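Local coordinates for cell division control protein Cdc48 (PDB 5E7P) that binds ADP at two separate nucleotide sites and, as a member of the AAA ATPase family, probably hydrolyses ATP, at residues 21-26 against 97-102; 25-30 against 79-84; 56-61 against 68-73; 48-53 against 700-705; 34-39 against 85-90. All coordinates share one frame; numbering follows the deposited sequence.

Contact 1: 21-26 against 97-102; sequences HLRLTA and NAAVLV
L22 to A26 and A98 to V102 run antiparallel, their short strand axes approaching to 4.5 Å and making an angle of 136°, a marked twist. Both strands belong to the mixed sheet of the Cdc48 N-terminal domain, whose family is grouped with the double-psi beta-barrels. L22 with V102 and L24 with V100 are hydrogen-bonded pairs, each joined in both directions; L24 N, for example, lies 2.8 Å from V100 O. R23 with L101 and T25 with A99 are the non-hydrogen-bonded pairs between and beside them. Past these, A26 N binds A98 O, and A26 O accepts from N97 N in a more bent bond (138°). Side chains alternate between the two faces. L22, L24, A26, V100 and V102 share the buried one, where L24 CD1 packs 4.0 Å from V102 CG2 and V100 CG1, set between its backbone N and carbonyl carbon (chi1 58°), comes within 3.7 Å of A26 CB. V46 of helix 44-50 and L42 of strand 39-42 pack on L24 there, while L22 also touches M702 and M705 of helix 690-707. The other face is more open to solvent, and on it R23 lays its aliphatic CG against A99 CB at 3.9 Å. Just before the strand, the imidazole of H21 runs beside L101, both side chains pointing the same way, with H21 CD2 4.1 Å from L101 CD1.

Contact 2: 25-30 against 79-84; sequences TARLNT and AGTALL
R27, L84 and L83 bury the most surface in this parallel pairing, in which R27 sits beside L83 and L28 beside L84. The R27 backbone is gripped twice: its N donates to A82 O at 2.9 Å and its O accepts from L84 N at 3.0 Å. Its side chain lies alongside that of L83, pointing the same way, with R27 CB 3.8 Å from L83 CD2. Bent at chi3 (-42°), the arginine crosses T81 at about a right angle and brings NE to 3.3 Å from T81 CG2. L83 CD2 meets the edge of the guanidinium, in its plane. L84 points to the opposite face, where its CD1 rests 4.0 Å from A26 CB and L89 of helix 86-92 packs over both residues. At the end of the pairing L84 O receives N29 N at 2.8 Å, the donor standing above the carbonyl plane. N29 ND2 donates to D34 OD2 and to water 1; that water donates in turn to L83 O. L83 is further joined through its backbone to R41 of strand 39-42, which links the two ends of the sheet, as expected of a closed double-psi beta-barrel.

Contact 3: 56-61 against 68-73; sequences DAVALT and AVAGVA
V58 and A68 turn their side chains to the same buried face of a hairpin, and L60 and A70 add their own side chains to the cluster. V58 spreads its two methyls differently: CG1, anti to the carbonyl carbon (chi1 -77°), approaches A70 CB to 4.4 Å, whereas CG2 lies 3.6 Å from A68 O. L60 also points toward the partner strand, and its CD1 packs 4.0 Å from A68 CB. On the other face A57 and V69 form a non-hydrogen-bonded pair, and A57 CB lies beside A68 O.

Three backbone bonds hold these orientations. V58 N donates to A68 O at 2.8 Å and A68 N returns to V58 O at 3.1 Å, a complete hydrogen-bonded pair. A70 N then reaches D56 O at 2.8 Å, its donor tilted from the carbonyl plane. The short strand axes are inclined at 116°, so the strands part beyond the D56 to A70 bond, and the residues from G71 onward leave the first strand, while L60 stays bonded to T66 toward the turn.

V40 of strand 39-42 packs on both V58 and A68, while V102 of strand 98-104 packs on V58 and L60, so the small alanine side chains sit among branched ones in the domain's core. The D56 side chain leaves its backbone away from strand 65-72, and its OD2 accepts from R53 N. The arrangement is a sharply twisted antiparallel hairpin, strand 57-61 with strand 65-72, within the curled sheet of a double-psi beta-barrel.

Contact 4: 48-53 against 700-705; sequences AALGIR and SAMTAM
M702 sets its CG anti to the backbone N (chi1 176°), and further bends at chi2 (63°) and chi3 (88°) carry SD and then CE round towards A49, so that the terminal methyl ends 3.3 Å from A49 O. The same methyl lies 4.3 Å from L50 CD2, although the L50 side chain leaves its backbone in the direction away from helix 690-707. M705, one turn further along, has CG anti to its carbonyl carbon, which brings that atom to 4.1 Å from A49 CB.

A49 is the hub. Its CB points toward the other helix and lies against the backbone there, 3.7 Å from M702 N, with A701 CB at 4.1 Å and M702 CB at 4.0 Å from the same A49 CB. A48 adds a second methyl-to-methyl approach, its CB meeting A701 CB at 4.1 Å. Because A49 has only a methyl to place against the M702 backbone, the CA atoms of A49 and M702 come to 4.3 Å.

Helix 44-50 stops just beyond the contact in a Schellman motif, with G51 at its positive-phi C-prime position and I52 N bonded to L47 O; the accompanying bond from G51 N to A48 O is weak. L22 of strand 22-28 also packs on A49.

The contact joins the Cdc48 N-terminal domain to the AAA+ lid region of the same chain. No hydrogen bond or ion pair crosses between the two segments, which implies that here the domains adhere through close fit and exclusion of water from methyl and thioether groups.

Contact 5: 34-39 against 85-90; sequences DSRRGV and DDVTLS
D85 is the N-cap of helix 86-92, and its carboxylate joins that helix start to the loop 34-39. One oxygen serves the helix: D85 OD1 accepts from T88 N at 2.9 Å, nearly along its C-O axis. The other serves the loop, with D85 OD2 taking R36 N at 2.9 Å from above the carboxylate plane. D85 CG stands between the backbone N and carbonyl carbon (chi1 50°), which sets the carboxylate between helix start and loop. Nearer the backbone, D85 CB rests 3.6 Å from S35 CB. Two waters extend the grip. Water 3 accepts from G38 N and donates to D85 OD2, while water 2, 2.6 Å from D85 OD2, accepts from R37 N and V39 N.

A separate salt bridge lies nearer the solvent. R36 NH2 meets D86 OD2 at 2.8 Å, on the syn side of the carboxylate and close to the guanidinium plane, although the two flat groups are turned 45° apart. Further back the arginine chain crosses V87 at about a right angle, its CG 4.0 Å from both V87 CG1 and V87 CG2. R37 points the other way and forms its own salt bridge with E436.

With one loop N-H, two bridging waters and the start of a helix at its oxygens, the buried D85 carboxylate is probably stabilised in its charged form, while the R36 and D86 pair adds a second, ionic link between loop and helix.

Overall arrangement
Contacts 1, 2 and 3 share one mixed sheet. Contacts 1 and 2 both use strand 22-28, which lies between strands 98-104 and 81-84, and their centres are 8 Å apart; contact 3 follows across strand 98-104, its centre 12 Å from that of contact 1. Contact 5 flanks this sheet, touching contact 3 through the probable hydrogen bond from V69 N to G38 O (3.1 Å), while contact 4 abuts contact 1 through L22 and M702. The centres of contacts 4 and 5 lie 24 Å apart. A bound ADP is about 10 Å from the D56 side chain of contact 3, as is F534 of the second nucleotide site, and a bound ADP is about 12 Å from the A48 side chain of contact 4.

Contact 1: 21-26 against 97-102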
# COMPACT_ATOMS: atom_id res chain seq x y z
N HIS A 21 -1.05 20.59 15.67
CA HIS A 21 -0.29 21.51 14.83
C HIS A 21 0.79 22.23 15.64
O HIS A 21 0.68 22.36 16.86
CB HIS A 21 -1.23 22.55 14.21
CG HIS A 21 -1.91 23.42 15.21
ND1 HIS A 21 -3.06 23.03 15.87
CD2 HIS A 21 -1.59 24.65 15.69
CE1 HIS A 21 -3.42 23.99 16.71
NE2 HIS A 21 -2.55 24.98 16.62
N LEU A 22 1.83 22.69 14.95
CA LEU A 22 2.91 23.42 15.60
C LEU A 22 3.44 24.51 14.68
O LEU A 22 3.48 24.35 13.46
CB LEU A 22 4.06 22.47 15.96
CG LEU A 22 3.84 21.49 17.10
CD1 LEU A 22 4.96 20.47 17.13
CD2 LEU A 22 3.76 22.24 18.42
N ARG A 23 3.83 25.63 15.27
CA ARG A 23 4.53 26.67 14.53
C ARG A 23 6.03 26.42 14.67
O ARG A 23 6.54 26.30 15.78
CB ARG A 23 4.18 28.06 15.06
CG ARG A 23 4.79 29.19 14.25
CD ARG A 23 4.88 30.47 15.06
NE ARG A 23 3.58 30.89 15.59
CZ ARG A 23 3.42 31.83 16.51
NH1 ARG A 23 4.47 32.46 17.02
NH2 ARG A 23 2.20 32.15 16.92
N LEU A 24 6.72 26.33 13.54
CA LEU A 24 8.16 26.12 13.56
C LEU A 24 8.87 27.18 12.73
O LEU A 24 8.24 27.95 12.02
CB LEU A 24 8.50 24.73 13.01
CG LEU A 24 7.94 23.51 13.75
CD1 LEU A 24 8.39 22.23 13.08
CD2 LEU A 24 8.36 23.52 15.21
N THR A 25 10.20 27.21 12.84
CA THR A 25 11.02 28.08 12.01
C THR A 25 11.43 27.31 10.76
O THR A 25 11.92 26.19 10.84
CB THR A 25 12.28 28.56 12.76
OG1 THR A 25 11.91 29.05 14.05
CG2 THR A 25 12.98 29.66 11.98
N ALA A 26 11.22 27.93 9.60
CA ALA A 26 11.51 27.27 8.33
C ALA A 26 12.86 27.70 7.78
O ALA A 26 13.02 28.82 7.29
CB ALA A 26 10.41 27.56 7.32
N ASN A 97 13.78 31.44 7.12
CA ASN A 97 13.87 31.80 8.54
C ASN A 97 12.59 32.41 9.11
O ASN A 97 12.61 33.03 10.17
CB ASN A 97 15.07 32.71 8.81
CG ASN A 97 16.39 32.07 8.42
OD1 ASN A 97 17.12 32.58 7.58
ND2 ASN A 97 16.69 30.93 9.04
N ALA A 98 11.48 32.23 8.40
CA ALA A 98 10.18 32.70 8.87
C ALA A 98 9.39 31.57 9.53
O ALA A 98 9.86 30.43 9.58
CB ALA A 98 9.39 33.32 7.74
N ALA A 99 8.20 31.88 10.02
CA ALA A 99 7.38 30.90 10.71
C ALA A 99 6.57 30.05 9.74
O ALA A 99 6.08 30.55 8.73
CB ALA A 99 6.46 31.58 11.72
N VAL A 100 6.42 28.77 10.06
CA VAL A 100 5.59 27.87 9.27
C VAL A 100 4.71 26.99 10.16
O VAL A 100 5.15 26.48 11.19
CB VAL A 100 6.44 26.98 8.32
CG1 VAL A 100 7.45 26.15 9.10
CG2 VAL A 100 5.55 26.09 7.47
N LEU A 101 3.44 26.85 9.78
CA LEU A 101 2.52 25.97 10.49
C LEU A 101 2.59 24.56 9.92
O LEU A 101 2.41 24.35 8.72
CB LEU A 101 1.09 26.51 10.43
CG LEU A 101 0.64 27.37 11.61
CD1 LEU A 101 0.66 26.56 12.90
CD2 LEU A 101 1.49 28.62 11.75
N VAL A 102 2.87 23.59 10.79
CA VAL A 102 2.96 22.20 10.39
C VAL A 102 1.86 21.39 11.07
O VAL A 102 1.60 21.57 12.25
CB VAL A 102 4.33 21.60 10.77
CG1 VAL A 102 4.53 20.25 10.10
CG2 VAL A 102 5.45 22.55 10.38

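Contact 2: 25-30 against 79-84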
# COMPACT_ATOMS: atom_id res chain seq x y z
N THR A 25 10.20 27.21 12.84
CA THR A 25 11.02 28.08 12.01
C THR A 25 11.43 27.31 10.76
O THR A 25 11.92 26.19 10.84
CB THR A 25 12.28 28.56 12.76
OG1 THR A 25 11.91 29.05 14.05
CG2 THR A 25 12.98 29.66 11.98
N ALA A 26 11.22 27.93 9.60
CA ALA A 26 11.51 27.27 8.33
C ALA A 26 12.86 27.70 7.78
O ALA A 26 13.02 28.82 7.29
CB ALA A 26 10.41 27.56 7.32
N ARG A 27 13.85 26.81 7.85
CA ARG A 27 15.17 27.08 7.31
C ARG A 27 15.37 26.39 5.96
O ARG A 27 14.84 25.31 5.73
CB ARG A 27 16.26 26.66 8.29
CG ARG A 27 16.18 27.35 9.64
CD ARG A 27 17.46 27.16 10.44
NE ARG A 27 17.97 25.80 10.34
CZ ARG A 27 18.99 25.33 11.05
NH1 ARG A 27 19.39 24.08 10.89
NH2 ARG A 27 19.62 26.12 11.92
N LEU A 28 16.13 27.04 5.08
CA LEU A 28 16.38 26.52 3.75
C LEU A 28 17.31 25.31 3.78
O LEU A 28 18.43 25.40 4.28
CB LEU A 28 16.96 27.62 2.85
CG LEU A 28 17.12 27.38 1.34
CD1 LEU A 28 18.47 26.77 1.00
CD2 LEU A 28 15.99 26.51 0.80
N ASN A 29 16.83 24.18 3.27
CA ASN A 29 17.65 22.98 3.15
C ASN A 29 18.74 23.22 2.11
O ASN A 29 18.46 23.39 0.93
CB ASN A 29 16.79 21.78 2.77
CG ASN A 29 17.49 20.45 3.03
OD1 ASN A 29 18.71 20.35 2.90
ND2 ASN A 29 16.72 19.44 3.39
N THR A 30 19.99 23.22 2.57
CA THR A 30 21.12 23.57 1.71
C THR A 30 21.66 22.39 0.91
O THR A 30 22.42 22.57 -0.05
CB THR A 30 22.27 24.20 2.52
OG1 THR A 30 22.64 23.30 3.58
CG2 THR A 30 21.83 25.53 3.12
N ALA A 79 14.57 20.94 17.65
CA ALA A 79 13.17 20.55 17.51
C ALA A 79 12.27 21.65 16.94
O ALA A 79 11.25 21.36 16.33
CB ALA A 79 12.63 20.05 18.84
N GLY A 80 12.67 22.90 17.14
CA GLY A 80 11.87 24.03 16.69
C GLY A 80 12.15 24.46 15.26
O GLY A 80 11.68 25.51 14.82
N THR A 81 12.91 23.65 14.53
CA THR A 81 13.29 23.99 13.16
C THR A 81 12.84 22.95 12.14
O THR A 81 13.05 21.75 12.32
CB THR A 81 14.81 24.20 13.04
OG1 THR A 81 15.21 25.33 13.83
CG2 THR A 81 15.20 24.46 11.59
N ALA A 82 12.21 23.42 11.07
CA ALA A 82 11.85 22.57 9.94
C ALA A 82 12.70 22.94 8.73
O ALA A 82 12.91 24.12 8.46
CB ALA A 82 10.38 22.72 9.62
N LEU A 83 13.20 21.93 8.02
CA LEU A 83 14.01 22.18 6.83
C LEU A 83 13.18 22.01 5.57
O LEU A 83 12.65 20.94 5.29
CB LEU A 83 15.22 21.25 6.79
CG LEU A 83 16.27 21.46 7.87
CD1 LEU A 83 17.49 20.58 7.61
CD2 LEU A 83 16.67 22.93 7.95
N LEU A 84 13.07 23.09 4.80
CA LEU A 84 12.30 23.09 3.57
C LEU A 84 13.21 23.44 2.40
O LEU A 84 14.10 24.28 2.52
CB LEU A 84 11.14 24.09 3.65
CG LEU A 84 9.92 23.80 4.53
CD1 LEU A 84 10.26 23.82 6.01
CD2 LEU A 84 8.81 24.80 4.24
O HOH W 1 13.66 19.58 3.25

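Contact 3: 56-61 against 68-73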
# COMPACT_ATOMS: atom_id res chain seq x y z
N ASP A 56 4.97 10.06 6.73
CA ASP A 56 3.62 10.61 6.68
C ASP A 56 3.67 12.03 6.13
O ASP A 56 4.66 12.74 6.33
CB ASP A 56 2.95 10.58 8.06
CG ASP A 56 2.50 9.18 8.45
OD1 ASP A 56 2.40 8.31 7.56
OD2 ASP A 56 2.25 8.96 9.66
N ALA A 57 2.62 12.44 5.43
CA ALA A 57 2.58 13.78 4.86
C ALA A 57 2.15 14.80 5.90
O ALA A 57 1.38 14.48 6.81
CB ALA A 57 1.64 13.83 3.66
N VAL A 58 2.66 16.01 5.77
CA VAL A 58 2.25 17.12 6.62
C VAL A 58 1.75 18.29 5.79
O VAL A 58 2.19 18.49 4.66
CB VAL A 58 3.39 17.62 7.53
CG1 VAL A 58 3.60 16.68 8.70
CG2 VAL A 58 4.67 17.81 6.73
N ALA A 59 0.82 19.04 6.36
CA ALA A 59 0.38 20.29 5.75
C ALA A 59 1.34 21.39 6.18
O ALA A 59 1.68 21.50 7.36
CB ALA A 59 -1.04 20.62 6.18
N LEU A 60 1.79 22.19 5.22
CA LEU A 60 2.69 23.31 5.51
C LEU A 60 2.03 24.61 5.10
O LEU A 60 1.69 24.80 3.93
CB LEU A 60 4.03 23.13 4.79
CG LEU A 60 4.93 22.02 5.34
CD1 LEU A 60 6.08 21.73 4.40
CD2 LEU A 60 5.45 22.39 6.72
N THR A 61 1.85 25.51 6.06
CA THR A 61 1.04 26.71 5.84
C THR A 61 1.74 28.01 6.19
O THR A 61 2.14 28.23 7.34
CB THR A 61 -0.29 26.64 6.63
OG1 THR A 61 -0.96 25.41 6.36
CG2 THR A 61 -1.19 27.80 6.25
N ALA A 68 3.90 18.25 2.12
CA ALA A 68 5.15 17.55 1.84
C ALA A 68 5.25 16.29 2.69
O ALA A 68 4.46 16.09 3.61
CB ALA A 68 6.33 18.47 2.10
N VAL A 69 6.21 15.44 2.36
CA VAL A 69 6.44 14.21 3.10
C VAL A 69 7.40 14.45 4.26
O VAL A 69 8.48 15.01 4.07
CB VAL A 69 7.01 13.10 2.18
CG1 VAL A 69 7.34 11.84 2.98
CG2 VAL A 69 6.03 12.79 1.06
N ALA A 70 7.00 14.04 5.46
CA ALA A 70 7.84 14.23 6.63
C ALA A 70 9.01 13.26 6.65
O ALA A 70 8.82 12.04 6.77
CB ALA A 70 7.03 14.11 7.91
N GLY A 71 10.22 13.79 6.53
CA GLY A 71 11.43 13.01 6.69
C GLY A 71 12.13 13.42 7.96
O GLY A 71 12.08 14.59 8.35
N VAL A 72 12.78 12.47 8.63
CA VAL A 72 13.47 12.76 9.88
C VAL A 72 14.70 13.64 9.65
O VAL A 72 15.54 13.33 8.80
CB VAL A 72 13.87 11.47 10.63
CG1 VAL A 72 14.70 11.81 11.85
CG2 VAL A 72 12.63 10.69 11.02
N ALA A 73 14.79 14.73 10.40
CA ALA A 73 15.92 15.64 10.29
C ALA A 73 17.18 15.02 10.86
O ALA A 73 17.13 14.26 11.83
CB ALA A 73 15.61 16.95 11.00

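Contact 4: 48-53 against 700-705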
# COMPACT_ATOMS: atom_id res chain seq x y z
N ALA A 48 6.49 13.06 16.93
CA ALA A 48 5.83 12.50 18.10
C ALA A 48 4.70 13.42 18.59
O ALA A 48 3.61 12.96 18.91
CB ALA A 48 6.84 12.25 19.21
N ALA A 49 4.98 14.72 18.63
CA ALA A 49 4.00 15.70 19.10
C ALA A 49 2.80 15.80 18.16
O ALA A 49 1.67 16.02 18.60
CB ALA A 49 4.66 17.07 19.26
N LEU A 50 3.05 15.64 16.87
CA LEU A 50 1.99 15.72 15.87
C LEU A 50 1.21 14.41 15.77
O LEU A 50 0.08 14.39 15.27
CB LEU A 50 2.57 16.10 14.51
CG LEU A 50 3.09 17.54 14.40
CD1 LEU A 50 3.62 17.80 13.00
CD2 LEU A 50 2.00 18.54 14.78
N GLY A 51 1.79 13.32 16.26
CA GLY A 51 1.13 12.03 16.25
C GLY A 51 1.33 11.27 14.95
O GLY A 51 0.48 10.47 14.55
N ILE A 52 2.45 11.52 14.28
CA ILE A 52 2.74 10.87 13.01
C ILE A 52 4.09 10.17 13.03
O ILE A 52 4.92 10.41 13.91
CB ILE A 52 2.76 11.89 11.86
CG1 ILE A 52 3.83 12.95 12.11
CG2 ILE A 52 1.39 12.52 11.69
CD1 ILE A 52 3.89 14.01 11.04
N ARG A 53 4.31 9.29 12.06
CA ARG A 53 5.60 8.64 11.89
C ARG A 53 6.34 9.29 10.74
O ARG A 53 5.82 10.19 10.08
CB ARG A 53 5.41 7.15 11.57
CG ARG A 53 4.70 6.35 12.65
CD ARG A 53 4.51 4.92 12.19
NE ARG A 53 3.73 4.84 10.96
CZ ARG A 53 3.70 3.79 10.15
NH1 ARG A 53 4.41 2.71 10.43
NH2 ARG A 53 2.95 3.83 9.05
N SER A 700 2.82 14.15 25.79
CA SER A 700 3.96 14.66 26.54
C SER A 700 4.84 15.53 25.66
O SER A 700 5.22 16.64 26.05
CB SER A 700 4.79 13.52 27.14
OG SER A 700 4.06 12.82 28.13
N ALA A 701 5.17 15.02 24.48
CA ALA A 701 6.02 15.74 23.54
C ALA A 701 5.37 17.06 23.12
O ALA A 701 6.03 18.08 23.03
CB ALA A 701 6.31 14.88 22.32
N MET A 702 4.06 17.02 22.88
CA MET A 702 3.31 18.21 22.49
C MET A 702 3.25 19.22 23.63
O MET A 702 3.36 20.43 23.41
CB MET A 702 1.90 17.83 22.03
CG MET A 702 1.02 19.03 21.68
SD MET A 702 1.64 20.02 20.31
CE MET A 702 0.90 19.18 18.91
N THR A 703 3.09 18.72 24.85
CA THR A 703 3.08 19.58 26.03
C THR A 703 4.41 20.32 26.17
O THR A 703 4.45 21.49 26.54
CB THR A 703 2.79 18.77 27.32
OG1 THR A 703 1.46 18.24 27.26
CG2 THR A 703 2.92 19.64 28.55
N ALA A 704 5.50 19.62 25.84
CA ALA A 704 6.83 20.21 25.93
C ALA A 704 7.10 21.22 24.82
O ALA A 704 7.71 22.26 25.05
CB ALA A 704 7.89 19.12 25.92
N MET A 705 6.65 20.90 23.61
CA MET A 705 6.84 21.78 22.47
C MET A 705 6.09 23.10 22.65
O MET A 705 6.62 24.17 22.34
CB MET A 705 6.39 21.10 21.17
CG MET A 705 7.22 19.89 20.77
SD MET A 705 8.88 20.31 20.20
CE MET A 705 8.53 21.07 18.62

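Contact 5: 34-39 against 85-90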
# COMPACT_ATOMS: atom_id res chain seq x y z
N ASP A 34 19.07 16.53 -1.12
CA ASP A 34 17.95 16.34 -0.21
C ASP A 34 16.80 17.25 -0.62
O ASP A 34 15.70 17.16 -0.07
CB ASP A 34 18.39 16.66 1.23
CG ASP A 34 17.60 15.89 2.27
OD1 ASP A 34 17.29 14.70 2.02
OD2 ASP A 34 17.29 16.47 3.33
N SER A 35 17.05 18.11 -1.60
CA SER A 35 16.10 19.13 -1.99
C SER A 35 15.35 18.79 -3.27
O SER A 35 15.82 17.99 -4.08
CB SER A 35 16.81 20.48 -2.16
OG SER A 35 17.80 20.41 -3.17
N ARG A 36 14.18 19.39 -3.43
CA ARG A 36 13.35 19.23 -4.63
C ARG A 36 12.94 17.78 -4.86
O ARG A 36 12.89 17.31 -6.00
CB ARG A 36 14.07 19.81 -5.85
CG ARG A 36 13.16 20.64 -6.75
CD ARG A 36 13.94 21.34 -7.86
NE ARG A 36 14.67 22.50 -7.38
CZ ARG A 36 15.29 23.37 -8.18
NH1 ARG A 36 15.26 23.21 -9.49
NH2 ARG A 36 15.94 24.41 -7.66
N ARG A 37 12.66 17.07 -3.77
CA ARG A 37 12.23 15.68 -3.84
C ARG A 37 10.92 15.46 -3.07
O ARG A 37 10.49 14.33 -2.88
CB ARG A 37 13.32 14.75 -3.30
CG ARG A 37 14.51 14.59 -4.24
CD ARG A 37 15.70 13.97 -3.53
NE ARG A 37 16.79 13.68 -4.45
CZ ARG A 37 17.69 14.57 -4.86
NH1 ARG A 37 17.62 15.83 -4.44
NH2 ARG A 37 18.65 14.21 -5.70
N GLY A 38 10.31 16.56 -2.64
CA GLY A 38 9.05 16.50 -1.92
C GLY A 38 9.20 16.07 -0.48
O GLY A 38 8.31 15.44 0.09
N VAL A 39 10.33 16.42 0.13
CA VAL A 39 10.62 16.00 1.49
C VAL A 39 10.95 17.18 2.40
O VAL A 39 11.81 18.00 2.09
CB VAL A 39 11.80 14.99 1.52
CG1 VAL A 39 12.27 14.76 2.96
CG2 VAL A 39 11.39 13.68 0.86
N ASP A 85 13.01 22.77 1.26
CA ASP A 85 13.75 23.12 0.05
C ASP A 85 13.14 24.36 -0.60
O ASP A 85 12.13 24.89 -0.13
CB ASP A 85 13.80 21.94 -0.93
CG ASP A 85 12.43 21.33 -1.20
OD1 ASP A 85 11.44 22.08 -1.26
OD2 ASP A 85 12.36 20.09 -1.35
N ASP A 86 13.76 24.83 -1.68
CA ASP A 86 13.34 26.07 -2.32
C ASP A 86 11.90 26.04 -2.83
O ASP A 86 11.16 27.01 -2.69
CB ASP A 86 14.30 26.46 -3.45
CG ASP A 86 14.57 25.32 -4.41
OD1 ASP A 86 13.75 24.38 -4.49
OD2 ASP A 86 15.62 25.36 -5.09
N VAL A 87 11.49 24.92 -3.43
CA VAL A 87 10.15 24.81 -3.98
C VAL A 87 9.07 24.70 -2.90
O VAL A 87 7.95 25.17 -3.10
CB VAL A 87 10.01 23.63 -4.97
CG1 VAL A 87 10.82 23.89 -6.23
CG2 VAL A 87 10.44 22.33 -4.32
N THR A 88 9.41 24.10 -1.77
CA THR A 88 8.46 23.97 -0.67
C THR A 88 8.21 25.32 -0.00
O THR A 88 7.06 25.66 0.31
CB THR A 88 8.93 22.95 0.39
OG1 THR A 88 9.24 21.71 -0.24
CG2 THR A 88 7.85 22.73 1.43
N LEU A 89 9.28 26.07 0.21
CA LEU A 89 9.17 27.43 0.74
C LEU A 89 8.27 28.27 -0.16
O LEU A 89 7.47 29.07 0.32
CB LEU A 89 10.55 28.08 0.84
CG LEU A 89 11.49 27.59 1.94
CD1 LEU A 89 12.83 28.31 1.84
CD2 LEU A 89 10.87 27.80 3.31
N SER A 90 8.41 28.07 -1.47
CA SER A 90 7.60 28.78 -2.44
C SER A 90 6.15 28.31 -2.42
O SER A 90 5.22 29.12 -2.48
CB SER A 90 8.20 28.62 -3.84
OG SER A 90 7.40 29.25 -4.82
O HOH W 2 12.81 17.50 -1.21
O HOH W 3 10.57 19.20 -2.91